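Local coordinates for protein poly-beta-hydroxybuterate polymerase (Cupriavidus necator, PDB 5T6O) that forms the catalytic domain of a class I polyhydroxybutyrate synthase, probably acting as an acyltransferase that joins hydroxybutyrate units into a polyester without a template, at residues P271-G276 with T352-G357; V283-A288 with F301-S306; W324-L329 with Q334-G339. The protein carries 1 engineered substitution. All blocks are in the same frame, centred on the assembly; numbering follows the deposited sequence.

Interaction 1. Residues P271-G276 with T352-G357; sequences PTYIYG and TAWLAG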
loop_
_atom_site.group_PDB
_atom_site.type_symbol
_atom_site.label_atom_id
_atom_site.label_comp_id
_atom_site.label_asym_id
_atom_site.label_seq_id
_atom_site.Cartn_x
_atom_site.Cartn_y
_atom_site.Cartn_z
ATOM N N PRO A 271 16.769 -0.989 30.358
ATOM C CA PRO A 271 15.912 -2.015 29.750
ATOM C C PRO A 271 14.560 -1.431 29.356
ATOM O O PRO A 271 13.927 -0.706 30.126
ATOM C CB PRO A 271 15.782 -3.057 30.861
ATOM C CG PRO A 271 17.051 -2.922 31.624
ATOM C CD PRO A 271 17.362 -1.453 31.626
ATOM N N THR A 272 14.126 -1.724 28.130
ATOM C CA THR A 272 12.962 -1.055 27.559
ATOM C C THR A 272 12.052 -2.063 26.872
ATOM O O THR A 272 12.510 -2.834 26.021
ATOM C CB THR A 272 13.381 0.031 26.563
ATOM O OG1 THR A 272 14.224 0.981 27.227
ATOM C CG2 THR A 272 12.143 0.732 25.981
ATOM N N TYR A 273 10.767 -2.040 27.245
ATOM C CA TYR A 273 9.727 -2.872 26.646
ATOM C C TYR A 273 8.929 -2.016 25.671
ATOM O O TYR A 273 8.369 -0.986 26.067
ATOM C CB TYR A 273 8.811 -3.430 27.732
ATOM C CG TYR A 273 7.817 -4.509 27.332
ATOM C CD1 TYR A 273 6.575 -4.188 26.765
ATOM C CD2 TYR A 273 8.081 -5.842 27.617
ATOM C CE1 TYR A 273 5.645 -5.189 26.438
ATOM C CE2 TYR A 273 7.167 -6.839 27.299
ATOM C CZ TYR A 273 5.950 -6.506 26.722
ATOM O OH TYR A 273 5.060 -7.516 26.420
ATOM N N ILE A 274 8.879 -2.437 24.410
ATOM C CA ILE A 274 8.306 -1.648 23.323
ATOM C C ILE A 274 7.131 -2.420 22.754
ATOM O O ILE A 274 7.298 -3.561 22.299
ATOM C CB ILE A 274 9.338 -1.349 22.220
ATOM C CG1 ILE A 274 10.591 -0.708 22.824
ATOM C CG2 ILE A 274 8.715 -0.414 21.174
ATOM C CD1 ILE A 274 11.829 -0.758 21.910
ATOM N N TYR A 275 5.945 -1.813 22.791
ATOM C CA TYR A 275 4.715 -2.489 22.408
ATOM C C TYR A 275 4.045 -1.741 21.258
ATOM O O TYR A 275 3.983 -0.509 21.253
ATOM C CB TYR A 275 3.715 -2.614 23.603
ATOM C CG TYR A 275 2.390 -3.082 23.085
ATOM C CD1 TYR A 275 2.145 -4.437 22.889
ATOM C CD2 TYR A 275 1.406 -2.171 22.698
ATOM C CE1 TYR A 275 0.957 -4.868 22.338
ATOM C CE2 TYR A 275 0.220 -2.603 22.145
ATOM C CZ TYR A 275 0.012 -3.947 21.960
ATOM O OH TYR A 275 -1.160 -4.360 21.388
ATOM N N GLY A 276 3.499 -2.486 20.305
ATOM C CA GLY A 276 2.629 -1.901 19.301
ATOM C C GLY A 276 1.523 -2.873 18.936
ATOM O O GLY A 276 1.600 -4.065 19.233
ATOM N N THR A 352 3.875 -7.977 32.244
ATOM C CA THR A 352 3.982 -7.892 33.700
ATOM C C THR A 352 5.081 -8.805 34.224
ATOM O O THR A 352 5.732 -8.472 35.225
ATOM C CB THR A 352 2.656 -8.222 34.399
ATOM O OG1 THR A 352 2.278 -9.573 34.121
ATOM C CG2 THR A 352 1.541 -7.278 33.928
ATOM N N ALA A 353 5.309 -9.947 33.565
ATOM C CA ALA A 353 6.432 -10.797 33.946
ATOM C C ALA A 353 7.754 -10.089 33.685
ATOM O O ALA A 353 8.672 -10.153 34.510
ATOM C CB ALA A 353 6.371 -12.134 33.200
ATOM N N TRP A 354 7.865 -9.403 32.546
ATOM C CA TRP A 354 9.044 -8.583 32.277
ATOM C C TRP A 354 9.192 -7.487 33.323
ATOM O O TRP A 354 10.288 -7.270 33.857
ATOM C CB TRP A 354 8.949 -7.990 30.866
ATOM C CG TRP A 354 10.061 -7.018 30.475
ATOM C CD1 TRP A 354 11.221 -7.312 29.804
ATOM C CD2 TRP A 354 10.077 -5.602 30.703
ATOM N NE1 TRP A 354 11.966 -6.159 29.621
ATOM C CE2 TRP A 354 11.286 -5.101 30.162
ATOM C CE3 TRP A 354 9.194 -4.711 31.317
ATOM C CZ2 TRP A 354 11.633 -3.746 30.226
ATOM C CZ3 TRP A 354 9.538 -3.357 31.370
ATOM C CH2 TRP A 354 10.753 -2.894 30.833
ATOM N N LEU A 355 8.085 -6.817 33.665
ATOM C CA LEU A 355 8.154 -5.724 34.632
ATOM C C LEU A 355 8.547 -6.231 36.016
ATOM O O LEU A 355 9.299 -5.565 36.738
ATOM C CB LEU A 355 6.814 -4.995 34.693
ATOM C CG LEU A 355 6.760 -3.766 35.603
ATOM C CD1 LEU A 355 7.581 -2.635 35.003
ATOM C CD2 LEU A 355 5.318 -3.345 35.790
ATOM N N ALA A 356 8.046 -7.404 36.407
ATOM C CA ALA A 356 8.440 -7.957 37.697
ATOM C C ALA A 356 9.956 -8.105 37.788
ATOM O O ALA A 356 10.553 -7.818 38.833
ATOM C CB ALA A 356 7.741 -9.297 37.929
ATOM N N GLY A 357 10.600 -8.529 36.698
ATOM C CA GLY A 357 12.047 -8.685 36.697
ATOM C C GLY A 357 12.809 -7.384 36.849
ATOM O O GLY A 357 13.997 -7.404 37.191
#
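Tyr273 and Trp354 carry this contact, in which a helix packs against a sheet in an alpha/beta hydrolase fold. Strand 272-277 supplies Tyr273 and helix 348-358 supplies Trp354. No hydrogen bond joins the two segments. The contact is van der Waals packing of the indole on Tyr273 and on the strand backbone.

Tyr273 CB makes a CH-pi contact, 3.5 Å from the centroid of the Trp354 six-membered ring. It is only 4° off the ring normal, so one CB-H points almost straight at the face of the benzo ring. A chi1 of 175° swings the Trp354 indole out from the helix, over the strand at Tyr273.

The two aromatic rings meet obliquely. Tyr273 CD2 lies over the same indole face, 3.7 Å from Trp354 CG. The Tyr273 ring and the Trp354 five-membered ring have centroids 5.2 Å apart and planes at 54°. The two side chains run antiparallel, so Tyr273 CB lies over the benzo ring and its CD2 near Trp354 CG, closer to the helix.

Backbone and proline contacts complete the fit. Trp354 CZ2 comes within 3.5 Å of Tyr273 N. Pro271 O approaches the indole at its edge, 3.8 Å from Trp354 CZ2. Pro271 CB makes a looser apolar contact with the same carbon.

The phenol end of Tyr273 turns to the preceding turn of the same helix. There its OH is hydrogen-bonded to Asp350 OD1, and its ring also meets Trp351. Strand 272-277 lies between strands 140-146 and 299-304. Trp354 reaches Ser142 and Thr144 on the first of these, while Tyr273 touches Arg300 and Val302 on the second.

Interaction 2. Residues V283-A288 with F301-S306; sequences VPWTAA and FVLGAS. With SO4 (sulfate ion), chain B.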
loop_
_atom_site.group_PDB
_atom_site.type_symbol
_atom_site.label_atom_id
_atom_site.label_comp_id
_atom_site.label_asym_id
_atom_site.label_seq_id
_atom_site.Cartn_x
_atom_site.Cartn_y
_atom_site.Cartn_z
ATOM N N VAL A 283 -0.772 4.856 15.441
ATOM C CA VAL A 283 0.647 4.577 15.632
ATOM C C VAL A 283 0.934 3.284 14.872
ATOM O O VAL A 283 0.765 2.196 15.441
ATOM C CB VAL A 283 0.993 4.452 17.128
ATOM C CG1 VAL A 283 2.465 4.123 17.336
ATOM C CG2 VAL A 283 0.619 5.732 17.894
ATOM N N PRO A 284 1.333 3.340 13.595
ATOM C CA PRO A 284 1.636 2.103 12.860
ATOM C C PRO A 284 2.600 1.227 13.646
ATOM O O PRO A 284 3.546 1.722 14.260
ATOM C CB PRO A 284 2.276 2.612 11.561
ATOM C CG PRO A 284 1.637 3.976 11.353
ATOM C CD PRO A 284 1.498 4.542 12.754
ATOM N N TRP A 285 2.359 -0.086 13.640
ATOM C CA TRP A 285 3.211 -0.945 14.457
ATOM C C TRP A 285 4.648 -0.910 13.964
ATOM O O TRP A 285 5.581 -1.004 14.768
ATOM C CB TRP A 285 2.668 -2.385 14.512
ATOM C CG TRP A 285 3.033 -3.316 13.367
ATOM C CD1 TRP A 285 2.274 -3.593 12.270
ATOM C CD2 TRP A 285 4.224 -4.119 13.245
ATOM N NE1 TRP A 285 2.920 -4.505 11.464
ATOM C CE2 TRP A 285 4.122 -4.837 12.035
ATOM C CE3 TRP A 285 5.362 -4.294 14.035
ATOM C CZ2 TRP A 285 5.110 -5.718 11.600
ATOM C CZ3 TRP A 285 6.352 -5.175 13.601
ATOM C CH2 TRP A 285 6.217 -5.872 12.397
ATOM N N THR A 286 4.844 -0.711 12.658
ATOM C CA THR A 286 6.197 -0.601 12.123
ATOM C C THR A 286 6.886 0.663 12.622
ATOM O O THR A 286 8.118 0.686 12.767
ATOM C CB THR A 286 6.145 -0.614 10.597
ATOM O OG1 THR A 286 5.236 0.395 10.150
ATOM C CG2 THR A 286 5.642 -1.957 10.101
ATOM N N ALA A 287 6.107 1.717 12.885
ATOM C CA ALA A 287 6.664 2.959 13.417
ATOM C C ALA A 287 7.082 2.783 14.869
ATOM O O ALA A 287 8.156 3.242 15.268
ATOM C CB ALA A 287 5.648 4.098 13.281
ATOM N N ALA A 288 6.249 2.114 15.673
ATOM C CA ALA A 288 6.681 1.738 17.016
ATOM C C ALA A 288 7.942 0.889 16.961
ATOM O O ALA A 288 8.875 1.102 17.743
ATOM C CB ALA A 288 5.571 0.983 17.745
ATOM N N PHE A 301 10.544 -6.257 21.975
ATOM C CA PHE A 301 9.427 -5.755 21.180
ATOM C C PHE A 301 8.327 -6.805 21.138
ATOM O O PHE A 301 8.599 -7.983 20.878
ATOM C CB PHE A 301 9.832 -5.389 19.752
ATOM C CG PHE A 301 8.716 -4.728 18.987
ATOM C CD1 PHE A 301 8.530 -3.355 19.071
ATOM C CD2 PHE A 301 7.834 -5.481 18.225
ATOM C CE1 PHE A 301 7.488 -2.748 18.393
ATOM C CE2 PHE A 301 6.790 -4.883 17.541
ATOM C CZ PHE A 301 6.618 -3.511 17.629
ATOM N N VAL A 302 7.090 -6.376 21.379
ATOM C CA VAL A 302 5.944 -7.277 21.402
ATOM C C VAL A 302 4.823 -6.635 20.600
ATOM O O VAL A 302 4.544 -5.442 20.756
ATOM C CB VAL A 302 5.498 -7.600 22.841
ATOM C CG1 VAL A 302 4.208 -8.409 22.832
ATOM C CG2 VAL A 302 6.605 -8.354 23.575
ATOM N N LEU A 303 4.212 -7.418 19.717
ATOM C CA LEU A 303 3.154 -6.968 18.823
ATOM C C LEU A 303 1.838 -7.595 19.269
ATOM O O LEU A 303 1.726 -8.823 19.311
ATOM C CB LEU A 303 3.470 -7.385 17.386
ATOM C CG LEU A 303 2.542 -6.941 16.260
ATOM C CD1 LEU A 303 2.506 -5.429 16.204
ATOM C CD2 LEU A 303 3.053 -7.525 14.933
ATOM N N GLY A 304 0.857 -6.761 19.604
ATOM C CA GLY A 304 -0.474 -7.248 19.910
ATOM C C GLY A 304 -1.351 -7.223 18.673
ATOM O O GLY A 304 -1.168 -6.408 17.786
ATOM N N ALA A 305 -2.314 -8.139 18.618
ATOM C CA ALA A 305 -3.270 -8.099 17.524
ATOM C C ALA A 305 -4.250 -6.937 17.714
ATOM O O ALA A 305 -4.413 -6.409 18.818
ATOM C CB ALA A 305 -4.039 -9.420 17.428
ATOM N N SER A 306 -4.861 -6.518 16.595
ATOM C CA SER A 306 -5.980 -5.573 16.514
ATOM C C SER A 306 -5.543 -4.105 16.543
ATOM O O SER A 306 -4.371 -3.791 16.300
ATOM C CB SER A 306 -7.016 -5.852 17.620
ATOM O OG SER A 306 -8.274 -5.273 17.280
HETATM S S SO4 B . 1.304 -6.199 8.211
HETATM O O1 SO4 B . 1.728 -7.591 8.088
HETATM O O2 SO4 B . 0.703 -5.787 6.942
HETATM O O3 SO4 B . 0.305 -6.070 9.273
HETATM O O4 SO4 B . 2.470 -5.362 8.506
#
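Trp285 packs on Leu303 and Phe301 within a beta-alpha-beta unit of the alpha/beta hydrolase fold. The unit runs through strand 272-277, helix 285-289 and strand 299-304. Here the start of the helix covers one side of the second strand. Pro284 is the N-cap, and Trp285 follows it in the first turn.

From CB outward, Trp285 first meets Leu303, then Phe301 and a sulfate. Trp285 CB is 3.5 Å from Leu303 CD1, and a chi1 of 84° tucks CG in over the backbone and aims the indole at the strand. CG sits almost as close to the same methyl, at 3.6 Å from Leu303 CD1. Further out, Leu303 CD2 lies over the six-membered ring, 4.0 Å from its centroid and 9° off the normal. Thr286 CG2 covers the opposite face, so the indole is held between two methyl groups. On the benzo side, Trp285 CE3 meets Phe301 CE2 at 3.8 Å, with the two side chains roughly perpendicular.

Ala288, one turn later, adds its CB at 4.2 Å from Phe301 CE1. The other edge of the indole faces the sulfate, probably from the crystallisation liquor and also bound by Arg278. Trp285 NE1 donates to sulfate O4 over 3.1 Å, with an N-H...O angle of 160°.

Interaction 3. Residues W324-L329 with Q334-G339; sequences WTNDAL and QQWLAG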
loop_
_atom_site.group_PDB
_atom_site.type_symbol
_atom_site.label_atom_id
_atom_site.label_comp_id
_atom_site.label_asym_id
_atom_site.label_seq_id
_atom_site.Cartn_x
_atom_site.Cartn_y
_atom_site.Cartn_z
ATOM N N TRP A 324 2.424 -11.445 19.214
ATOM C CA TRP A 324 3.629 -12.055 18.646
ATOM C C TRP A 324 4.865 -11.679 19.458
ATOM O O TRP A 324 4.988 -10.541 19.920
ATOM C CB TRP A 324 3.869 -11.601 17.201
ATOM C CG TRP A 324 2.901 -12.107 16.175
ATOM C CD1 TRP A 324 3.089 -13.154 15.303
ATOM C CD2 TRP A 324 1.612 -11.564 15.881
ATOM N NE1 TRP A 324 1.985 -13.294 14.493
ATOM C CE2 TRP A 324 1.062 -12.335 14.831
ATOM C CE3 TRP A 324 0.861 -10.504 16.411
ATOM C CZ2 TRP A 324 -0.204 -12.082 14.306
ATOM C CZ3 TRP A 324 -0.393 -10.247 15.881
ATOM C CH2 TRP A 324 -0.914 -11.038 14.838
ATOM N N THR A 325 5.809 -12.622 19.585
ATOM C CA THR A 325 7.100 -12.337 20.192
ATOM C C THR A 325 8.215 -12.805 19.267
ATOM O O THR A 325 8.049 -13.746 18.480
ATOM C CB THR A 325 7.275 -13.016 21.571
ATOM O OG1 THR A 325 7.234 -14.443 21.423
ATOM C CG2 THR A 325 6.191 -12.555 22.567
ATOM N N ASN A 326 9.358 -12.132 19.377
ATOM C CA ASN A 326 10.578 -12.541 18.683
ATOM C C ASN A 326 11.737 -11.850 19.383
ATOM O O ASN A 326 11.764 -10.619 19.454
ATOM C CB ASN A 326 10.519 -12.171 17.193
ATOM C CG ASN A 326 11.744 -12.651 16.402
ATOM O OD1 ASN A 326 12.683 -13.230 16.953
ATOM N ND2 ASN A 326 11.719 -12.421 15.088
ATOM N N ASP A 327 12.681 -12.635 19.915
ATOM C CA ASP A 327 13.813 -12.066 20.640
ATOM C C ASP A 327 14.829 -11.413 19.715
ATOM O O ASP A 327 15.565 -10.526 20.158
ATOM C CB ASP A 327 14.499 -13.143 21.483
ATOM C CG ASP A 327 13.680 -13.543 22.698
ATOM O OD1 ASP A 327 12.537 -13.056 22.841
ATOM O OD2 ASP A 327 14.175 -14.359 23.508
ATOM N N ALA A 328 14.887 -11.826 18.451
ATOM C CA ALA A 328 15.746 -11.162 17.483
ATOM C C ALA A 328 15.151 -9.815 17.081
ATOM O O ALA A 328 13.932 -9.626 17.070
ATOM C CB ALA A 328 15.939 -12.037 16.245
ATOM N N LEU A 329 16.027 -8.873 16.742
ATOM C CA LEU A 329 15.634 -7.498 16.449
ATOM C C LEU A 329 16.329 -7.042 15.171
ATOM O O LEU A 329 17.245 -6.210 15.204
ATOM C CB LEU A 329 15.962 -6.582 17.632
ATOM C CG LEU A 329 15.230 -6.896 18.950
ATOM C CD1 LEU A 329 15.749 -6.062 20.122
ATOM C CD2 LEU A 329 13.733 -6.681 18.788
ATOM N N GLN A 334 9.335 -6.282 8.863
ATOM C CA GLN A 334 8.811 -7.473 8.207
ATOM C C GLN A 334 9.671 -8.686 8.521
ATOM O O GLN A 334 9.150 -9.795 8.698
ATOM C CB GLN A 334 8.712 -7.249 6.701
ATOM C CG GLN A 334 7.562 -8.008 6.063
ATOM C CD GLN A 334 6.237 -7.793 6.795
ATOM O OE1 GLN A 334 5.853 -6.663 7.113
ATOM N NE2 GLN A 334 5.536 -8.884 7.067
ATOM N N GLN A 335 10.992 -8.496 8.598
ATOM C CA GLN A 335 11.870 -9.578 9.033
ATOM C C GLN A 335 11.548 -9.998 10.458
ATOM O O GLN A 335 11.581 -11.192 10.785
ATOM C CB GLN A 335 13.338 -9.158 8.930
ATOM C CG GLN A 335 13.894 -9.097 7.529
ATOM C CD GLN A 335 14.522 -10.404 7.080
ATOM O OE1 GLN A 335 15.727 -10.473 6.831
ATOM N NE2 GLN A 335 13.708 -11.445 6.962
ATOM N N TRP A 336 11.233 -9.031 11.324
ATOM C CA TRP A 336 10.861 -9.363 12.697
ATOM C C TRP A 336 9.615 -10.237 12.714
ATOM O O TRP A 336 9.581 -11.290 13.363
ATOM C CB TRP A 336 10.621 -8.089 13.513
ATOM C CG TRP A 336 10.290 -8.392 14.951
ATOM C CD1 TRP A 336 11.180 -8.531 15.977
ATOM C CD2 TRP A 336 8.986 -8.612 15.523
ATOM N NE1 TRP A 336 10.518 -8.826 17.145
ATOM C CE2 TRP A 336 9.173 -8.882 16.896
ATOM C CE3 TRP A 336 7.682 -8.604 15.007
ATOM C CZ2 TRP A 336 8.102 -9.141 17.767
ATOM C CZ3 TRP A 336 6.616 -8.871 15.866
ATOM C CH2 TRP A 336 6.831 -9.123 17.237
ATOM N N LEU A 337 8.587 -9.816 11.982
ATOM C CA LEU A 337 7.339 -10.564 11.956
ATOM C C LEU A 337 7.513 -11.940 11.329
ATOM O O LEU A 337 6.885 -12.906 11.781
ATOM C CB LEU A 337 6.284 -9.748 11.211
ATOM C CG LEU A 337 4.861 -10.289 11.251
ATOM C CD1 LEU A 337 4.419 -10.561 12.672
ATOM C CD2 LEU A 337 3.955 -9.265 10.579
ATOM N N ALA A 338 8.394 -12.071 10.326
ATOM C CA ALA A 338 8.585 -13.368 9.681
ATOM C C ALA A 338 9.105 -14.417 10.658
ATOM O O ALA A 338 8.756 -15.601 10.546
ATOM C CB ALA A 338 9.538 -13.231 8.491
ATOM N N GLY A 339 9.939 -14.014 11.616
ATOM C CA GLY A 339 10.460 -14.942 12.601
ATOM C C GLY A 339 9.676 -14.996 13.888
ATOM O O GLY A 339 9.987 -15.807 14.770
HETATM O O HOH W 1 13.272 -12.615 12.631
#
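A short strand-to-helix connection, with an Asx turn at Asn326, brings Asn326 and Trp336 together between strand 322-325 and helix 333-339. Two hydrogen bonds cross in opposite senses. Asn326 ND2 donates to Trp336 O at 3.0 Å and 162°, in the carbonyl plane and on a lone pair. Trp336 NE1 donates to Asn326 O at 3.2 Å, more bent at 143°, with the oxygen tilted from the indole plane.

The Asn326 amide has two further duties. OD1 accepts from Ala328 N at 3.0 Å, which makes the Asx turn. ND2 also donates to a water that in turn donates to Gln335 O. These bonds fix the amide's rotation. Asn326 CB lies over one face of the Trp336 indole, 3.3 Å from NE1, and Ala328 O approaches the ring edge 3.2 Å from Trp336 CD1.

Nearer the strand, Trp324 CB touches Trp336 CH2. Leu337 CD1 sits over the Trp324 five-membered ring, 4.0 Å from its centroid.

Trp336 also packs on Phe301, edge-to-face, and on Leu303, both of strand 299-304, while Leu337 reaches Trp285 of helix 285-289.

Overall arrangement
Going from the N terminus, strand 272-277 is the first of the elements involved and opens interaction 1, which closes only at helix 348-358. Interactions 2 and 3 both lie within the span of interaction 1. Interaction 2 joins helix 285-289 to strand 299-304 and closes a short loop. Interaction 3 follows in series, closing a still shorter one between strand 322-325 and helix 333-339. The three strands are consecutive in the mixed sheet, with 299-304 in the middle. Backbone hydrogen bonds probably link it to both neighbours: Gly304 N to Gly276 O, and Trp324 N to Leu303 O. Interactions 1 and 3 do not touch; their nearest atoms are about 6 Å apart.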